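Local coordinates for endoglucanase family 5 (Clostridium acetobutylicum ATCC 824, PDB 6PZ7), which probably hydrolyses internal beta-1,4-glucosidic bonds in cellulose and related plant polysaccharides, as a broad-specificity endoglucanase of glycoside hydrolase family 5, subfamily 4, at residues Ala43-Ile48 with Arg319-Trp324; Gly52-Val56 with His93-Ile97. One frame throughout, in Å; residues are numbered along the deposited sequence.

Contact 1: residues Ala43-Ile48 with Arg319-Trp324; sequences AMIDKI and RNNLTW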
loop_
_atom_site.group_PDB
_atom_site.type_symbol
_atom_site.label_atom_id
_atom_site.label_comp_id
_atom_site.label_asym_id
_atom_site.label_seq_id
_atom_site.Cartn_x
_atom_site.Cartn_y
_atom_site.Cartn_z
ATOM N N ALA A 43 7.888 14.421 14.271
ATOM C CA ALA A 43 8.233 13.600 15.430
ATOM C C ALA A 43 7.585 12.217 15.362
ATOM O O ALA A 43 8.168 11.223 15.803
ATOM C CB ALA A 43 7.828 14.301 16.714
ATOM N N MET A 44 6.375 12.125 14.819
ATOM C CA MET A 44 5.740 10.814 14.638
ATOM C C MET A 44 6.554 9.957 13.672
ATOM O O MET A 44 6.814 8.774 13.913
ATOM C CB MET A 44 4.303 10.996 14.119
ATOM C CG MET A 44 3.356 11.652 15.106
ATOM S SD MET A 44 1.807 12.077 14.268
ATOM C CE MET A 44 1.148 13.259 15.461
ATOM N N ILE A 45 6.966 10.554 12.549
ATOM C CA ILE A 45 7.752 9.821 11.549
ATOM C C ILE A 45 9.136 9.460 12.099
ATOM O O ILE A 45 9.670 8.366 11.830
ATOM C CB ILE A 45 7.802 10.613 10.232
ATOM C CG1 ILE A 45 6.395 10.849 9.693
ATOM C CG2 ILE A 45 8.713 9.932 9.228
ATOM C CD1 ILE A 45 5.567 9.583 9.465
ATOM N N ASP A 46 9.722 10.330 12.927
ATOM C CA ASP A 46 10.975 10.003 13.595
ATOM C C ASP A 46 10.829 8.742 14.458
ATOM O O ASP A 46 11.766 7.941 14.555
ATOM C CB ASP A 46 11.421 11.183 14.485
ATOM C CG ASP A 46 11.898 12.397 13.727
ATOM O OD1 ASP A 46 12.130 12.376 12.500
ATOM O OD2 ASP A 46 12.087 13.441 14.392
ATOM N N LYS A 47 9.683 8.577 15.119
ATOM C CA LYS A 47 9.465 7.367 15.919
ATOM C C LYS A 47 9.530 6.118 15.035
ATOM O O LYS A 47 10.069 5.080 15.431
ATOM C CB LYS A 47 8.083 7.457 16.562
ATOM C CG LYS A 47 7.844 6.565 17.746
ATOM C CD LYS A 47 8.413 7.142 19.033
ATOM C CE LYS A 47 8.074 6.180 20.102
ATOM N NZ LYS A 47 8.767 6.472 21.341
ATOM N N ILE A 48 8.947 6.200 13.843
ATOM C CA ILE A 48 8.983 5.093 12.886
ATOM C C ILE A 48 10.410 4.743 12.507
ATOM O O ILE A 48 10.810 3.566 12.526
ATOM C CB ILE A 48 8.152 5.447 11.631
ATOM C CG1 ILE A 48 6.724 5.889 11.987
ATOM C CG2 ILE A 48 8.213 4.336 10.594
ATOM C CD1 ILE A 48 5.976 4.921 12.814
ATOM N N ARG A 319 -0.015 7.952 18.299
ATOM C CA ARG A 319 0.604 9.123 17.698
ATOM C C ARG A 319 0.514 10.337 18.604
ATOM O O ARG A 319 1.341 11.251 18.488
ATOM C CB ARG A 319 -0.086 9.454 16.394
ATOM C CG ARG A 319 0.015 8.348 15.371
ATOM C CD ARG A 319 -0.673 8.708 14.087
ATOM N NE ARG A 319 -0.923 7.538 13.262
ATOM C CZ ARG A 319 -1.581 7.575 12.115
ATOM N NH1 ARG A 319 -1.957 8.736 11.601
ATOM N NH2 ARG A 319 -1.870 6.443 11.496
ATOM N N ASN A 320 -0.479 10.381 19.491
ATOM C CA ASN A 320 -0.710 11.560 20.318
ATOM C C ASN A 320 0.285 11.669 21.451
ATOM O O ASN A 320 0.579 12.793 21.893
ATOM C CB ASN A 320 -2.124 11.495 20.892
ATOM C CG ASN A 320 -3.162 11.666 19.843
ATOM O OD1 ASN A 320 -3.121 12.628 19.090
ATOM N ND2 ASN A 320 -4.092 10.733 19.769
ATOM N N ASN A 321 0.770 10.547 21.982
ATOM C CA ASN A 321 1.763 10.575 23.048
ATOM C C ASN A 321 3.070 9.910 22.614
ATOM O O ASN A 321 3.937 9.653 23.466
ATOM C CB ASN A 321 1.236 9.961 24.342
ATOM C CG ASN A 321 0.996 8.497 24.226
ATOM O OD1 ASN A 321 1.173 7.908 23.174
ATOM N ND2 ASN A 321 0.614 7.873 25.333
ATOM N N LEU A 322 3.228 9.642 21.312
ATOM C CA LEU A 322 4.451 9.123 20.745
ATOM C C LEU A 322 4.924 7.853 21.456
ATOM O O LEU A 322 6.098 7.725 21.803
ATOM C CB LEU A 322 5.557 10.183 20.707
ATOM C CG LEU A 322 5.224 11.429 19.869
ATOM C CD1 LEU A 322 6.330 12.473 20.007
ATOM C CD2 LEU A 322 5.020 11.092 18.395
ATOM N N THR A 323 4.002 6.894 21.672
ATOM C CA THR A 323 4.279 5.677 22.437
ATOM C C THR A 323 3.905 4.454 21.610
ATOM O O THR A 323 2.785 4.369 21.099
ATOM C CB THR A 323 3.447 5.677 23.728
ATOM O OG1 THR A 323 3.775 6.798 24.563
ATOM C CG2 THR A 323 3.613 4.374 24.526
ATOM N N TRP A 324 4.800 3.466 21.520
ATOM C CA TRP A 324 4.415 2.177 20.944
ATOM C C TRP A 324 3.528 1.437 21.937
ATOM O O TRP A 324 3.930 1.164 23.061
ATOM C CB TRP A 324 5.649 1.335 20.617
ATOM C CG TRP A 324 6.485 1.927 19.511
ATOM C CD1 TRP A 324 7.708 2.515 19.655
ATOM C CD2 TRP A 324 6.158 1.996 18.130
ATOM N NE1 TRP A 324 8.166 2.940 18.429
ATOM C CE2 TRP A 324 7.230 2.633 17.475
ATOM C CE3 TRP A 324 5.061 1.574 17.372
ATOM C CZ2 TRP A 324 7.226 2.866 16.097
ATOM C CZ3 TRP A 324 5.071 1.788 16.012
ATOM C CH2 TRP A 324 6.150 2.442 15.381
HETATM O O HOH W 1 10.660 4.319 18.002
#
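The indole of W324 meets helix 42-51 through two aliphatic groups and one water. CE of K47 lies 3.6 Å from NE1 of W324, and CD1 of I48 approaches CH2 of W324, at the far end of the ring system, also at 3.6 Å; both come in obliquely. At the indole edge, in the ring plane, sit the carbonyl O of K47 and a water. That water accepts from NE1 of W324 (2.9 Å) and donates to O of K47 (2.7 Å). K47 runs past the indole in the opposite direction: with CG anti to the backbone N (chi1 -161°) and a bend at chi2 (81°), its chain brings NZ to O of L322, a weak hydrogen bond of 3.0 Å. One turn earlier the extended chain of M44 crosses both L322, with CG 3.7 Å from CD2, and R319, whose CB lies 3.9 Å from M44 SD. The R319 guanidinium leads away from the helix, hydrogen-bonded to T25 OG1 and G23 O. The hairpin of strands 317-318 and 323-324 has a G1 bulge where L322 and T323 both face D318. M44, L322, I48 and the K47 methylenes make its adhesion mainly apolar; the polar links are a water bridge satisfying the indole N-H and a weak lysine-to-carbonyl bond.

Contact 2: residues Gly52-Val56 with His93-Ile97; sequences GFNTV and HMYAI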
loop_
_atom_site.group_PDB
_atom_site.type_symbol
_atom_site.label_atom_id
_atom_site.label_comp_id
_atom_site.label_asym_id
_atom_site.label_seq_id
_atom_site.Cartn_x
_atom_site.Cartn_y
_atom_site.Cartn_z
ATOM N N GLY A 52 13.183 1.176 13.513
ATOM C CA GLY A 52 13.885 0.328 12.559
ATOM C C GLY A 52 13.142 0.070 11.256
ATOM O O GLY A 52 13.621 -0.732 10.449
ATOM N N PHE A 53 11.995 0.682 11.033
ATOM C CA PHE A 53 11.384 0.625 9.724
ATOM C C PHE A 53 12.257 1.371 8.734
ATOM O O PHE A 53 12.944 2.325 9.110
ATOM C CB PHE A 53 10.005 1.279 9.770
ATOM C CG PHE A 53 8.986 0.511 10.562
ATOM C CD1 PHE A 53 8.743 0.839 11.893
ATOM C CD2 PHE A 53 8.270 -0.520 9.988
ATOM C CE1 PHE A 53 7.789 0.183 12.613
ATOM C CE2 PHE A 53 7.306 -1.225 10.707
ATOM C CZ PHE A 53 7.069 -0.865 12.028
ATOM N N ASN A 54 12.223 0.955 7.455
ATOM C CA ASN A 54 12.911 1.706 6.409
ATOM C C ASN A 54 11.998 2.214 5.306
ATOM O O ASN A 54 12.506 2.803 4.337
ATOM C CB ASN A 54 14.108 0.954 5.795
ATOM C CG ASN A 54 15.124 1.890 5.170
ATOM O OD1 ASN A 54 15.433 2.929 5.743
ATOM N ND2 ASN A 54 15.661 1.517 4.018
ATOM N N THR A 55 10.691 2.055 5.446
ATOM C CA THR A 55 9.697 2.518 4.485
ATOM C C THR A 55 8.473 3.031 5.225
ATOM O O THR A 55 8.027 2.406 6.208
ATOM C CB THR A 55 9.237 1.344 3.586
ATOM O OG1 THR A 55 10.331 0.861 2.830
ATOM C CG2 THR A 55 8.152 1.747 2.608
ATOM N N VAL A 56 7.920 4.146 4.762
ATOM C CA VAL A 56 6.590 4.598 5.149
ATOM C C VAL A 56 5.735 4.666 3.900
ATOM O O VAL A 56 6.111 5.319 2.921
ATOM C CB VAL A 56 6.642 5.958 5.874
ATOM C CG1 VAL A 56 5.244 6.448 6.142
ATOM C CG2 VAL A 56 7.426 5.813 7.163
ATOM N N HIS A 93 15.566 9.603 5.644
ATOM C CA HIS A 93 16.310 8.619 4.871
ATOM C C HIS A 93 15.594 7.267 4.842
ATOM O O HIS A 93 16.217 6.209 4.957
ATOM C CB HIS A 93 17.765 8.532 5.336
ATOM C CG HIS A 93 18.524 9.791 5.085
ATOM N ND1 HIS A 93 18.816 10.248 3.821
ATOM C CD2 HIS A 93 19.003 10.717 5.941
ATOM C CE1 HIS A 93 19.505 11.380 3.916
ATOM N NE2 HIS A 93 19.602 11.693 5.186
ATOM N N MET A 94 14.277 7.289 4.700
ATOM C CA MET A 94 13.450 6.123 4.445
ATOM C C MET A 94 12.885 6.212 3.029
ATOM O O MET A 94 12.862 7.277 2.400
ATOM C CB MET A 94 12.310 6.040 5.449
ATOM C CG MET A 94 12.830 5.747 6.861
ATOM S SD MET A 94 11.534 5.398 8.092
ATOM C CE MET A 94 10.798 7.026 8.258
ATOM N N TYR A 95 12.426 5.070 2.530
ATOM C CA TYR A 95 11.575 5.036 1.347
ATOM C C TYR A 95 10.194 5.545 1.698
ATOM O O TYR A 95 9.680 5.264 2.786
ATOM C CB TYR A 95 11.457 3.593 0.793
ATOM C CG TYR A 95 12.715 3.127 0.121
ATOM C CD1 TYR A 95 13.756 2.545 0.852
ATOM C CD2 TYR A 95 12.884 3.265 -1.244
ATOM C CE1 TYR A 95 14.921 2.134 0.230
ATOM C CE2 TYR A 95 14.054 2.869 -1.877
ATOM C CZ TYR A 95 15.079 2.329 -1.130
ATOM O OH TYR A 95 16.232 1.955 -1.803
ATOM N N ALA A 96 9.591 6.299 0.771
ATOM C CA ALA A 96 8.218 6.763 0.867
ATOM C C ALA A 96 7.454 6.168 -0.309
ATOM O O ALA A 96 7.925 6.249 -1.453
ATOM C CB ALA A 96 8.143 8.293 0.808
ATOM N N ILE A 97 6.278 5.588 -0.059
ATOM C CA ILE A 97 5.359 5.137 -1.111
ATOM C C ILE A 97 4.198 6.110 -1.147
ATOM O O ILE A 97 3.507 6.286 -0.137
ATOM C CB ILE A 97 4.854 3.694 -0.873
ATOM C CG1 ILE A 97 5.983 2.674 -0.813
ATOM C CG2 ILE A 97 3.838 3.331 -1.990
ATOM C CD1 ILE A 97 5.524 1.352 -0.194
#
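T55 and V56 pair with Y95 and A96 as neighbouring parallel strands of the (beta/alpha)8 barrel, the second and third of its eight, joined through helix 76-91 in a beta-alpha-beta crossover. Three backbone bonds lace them together: Y95 N to N54 O (2.9 Å), V56 N to Y95 O (2.9 Å) and I97 N to V56 O (3.0 Å). V56 N meets Y95 O almost head-on along the carbonyl (162° at the oxygen), while the other two donors come in at a more bent angle; Y95 O also receives a CA-H contact from T55. Side chains then pack along both faces of this ladder. On the face carrying T55 and Y95, OG1 of the threonine sits 3.6 Å from CB of the tyrosine, while its CG2 touches CD1 of I97. On the face of V56 and A96, CG2 of the valine meets CE of M94 at 3.7 Å; the bend at chi3 of M94 (-70°) swings that methyl toward the valine. N54 stands just before its strand, its amide plane almost perpendicular to the Y95 ring (86°).

The second shell fixes the polar ends. D15 and M16, at the end of helix 9-16, take several of them: D15 accepts from N54 ND2 through its backbone O and hydrogen-bonds Y95 OH through its carboxylate, and T55 OG1 pairs with M16 O. V89 of helix 76-91 backs V56, M94 and A96 from the outer side of the barrel. At the entry to the pair, the carbonyl O of N54 lies in the plane of the Y95 ring at its edge, 3.7 Å from CD1.

Along the chain, both segments of contact 2 fall between the two segments of contact 1: helix 42-51 leads directly into strand 55-58, helix 76-91 carries the chain to strand 95-99, and the hairpin of residues 317-324 comes only after the eighth barrel strand. The two centres are about 14 Å apart, and the contacts touch. I45 and I48, on the inward side of the helix, pack on M94, F53 and V56, while W324 CH2 also reaches CE1 of F53, 3.9 Å away. Apolar contacts link the barrel wall, the helix and the late hairpin, joining early and late parts of the fold.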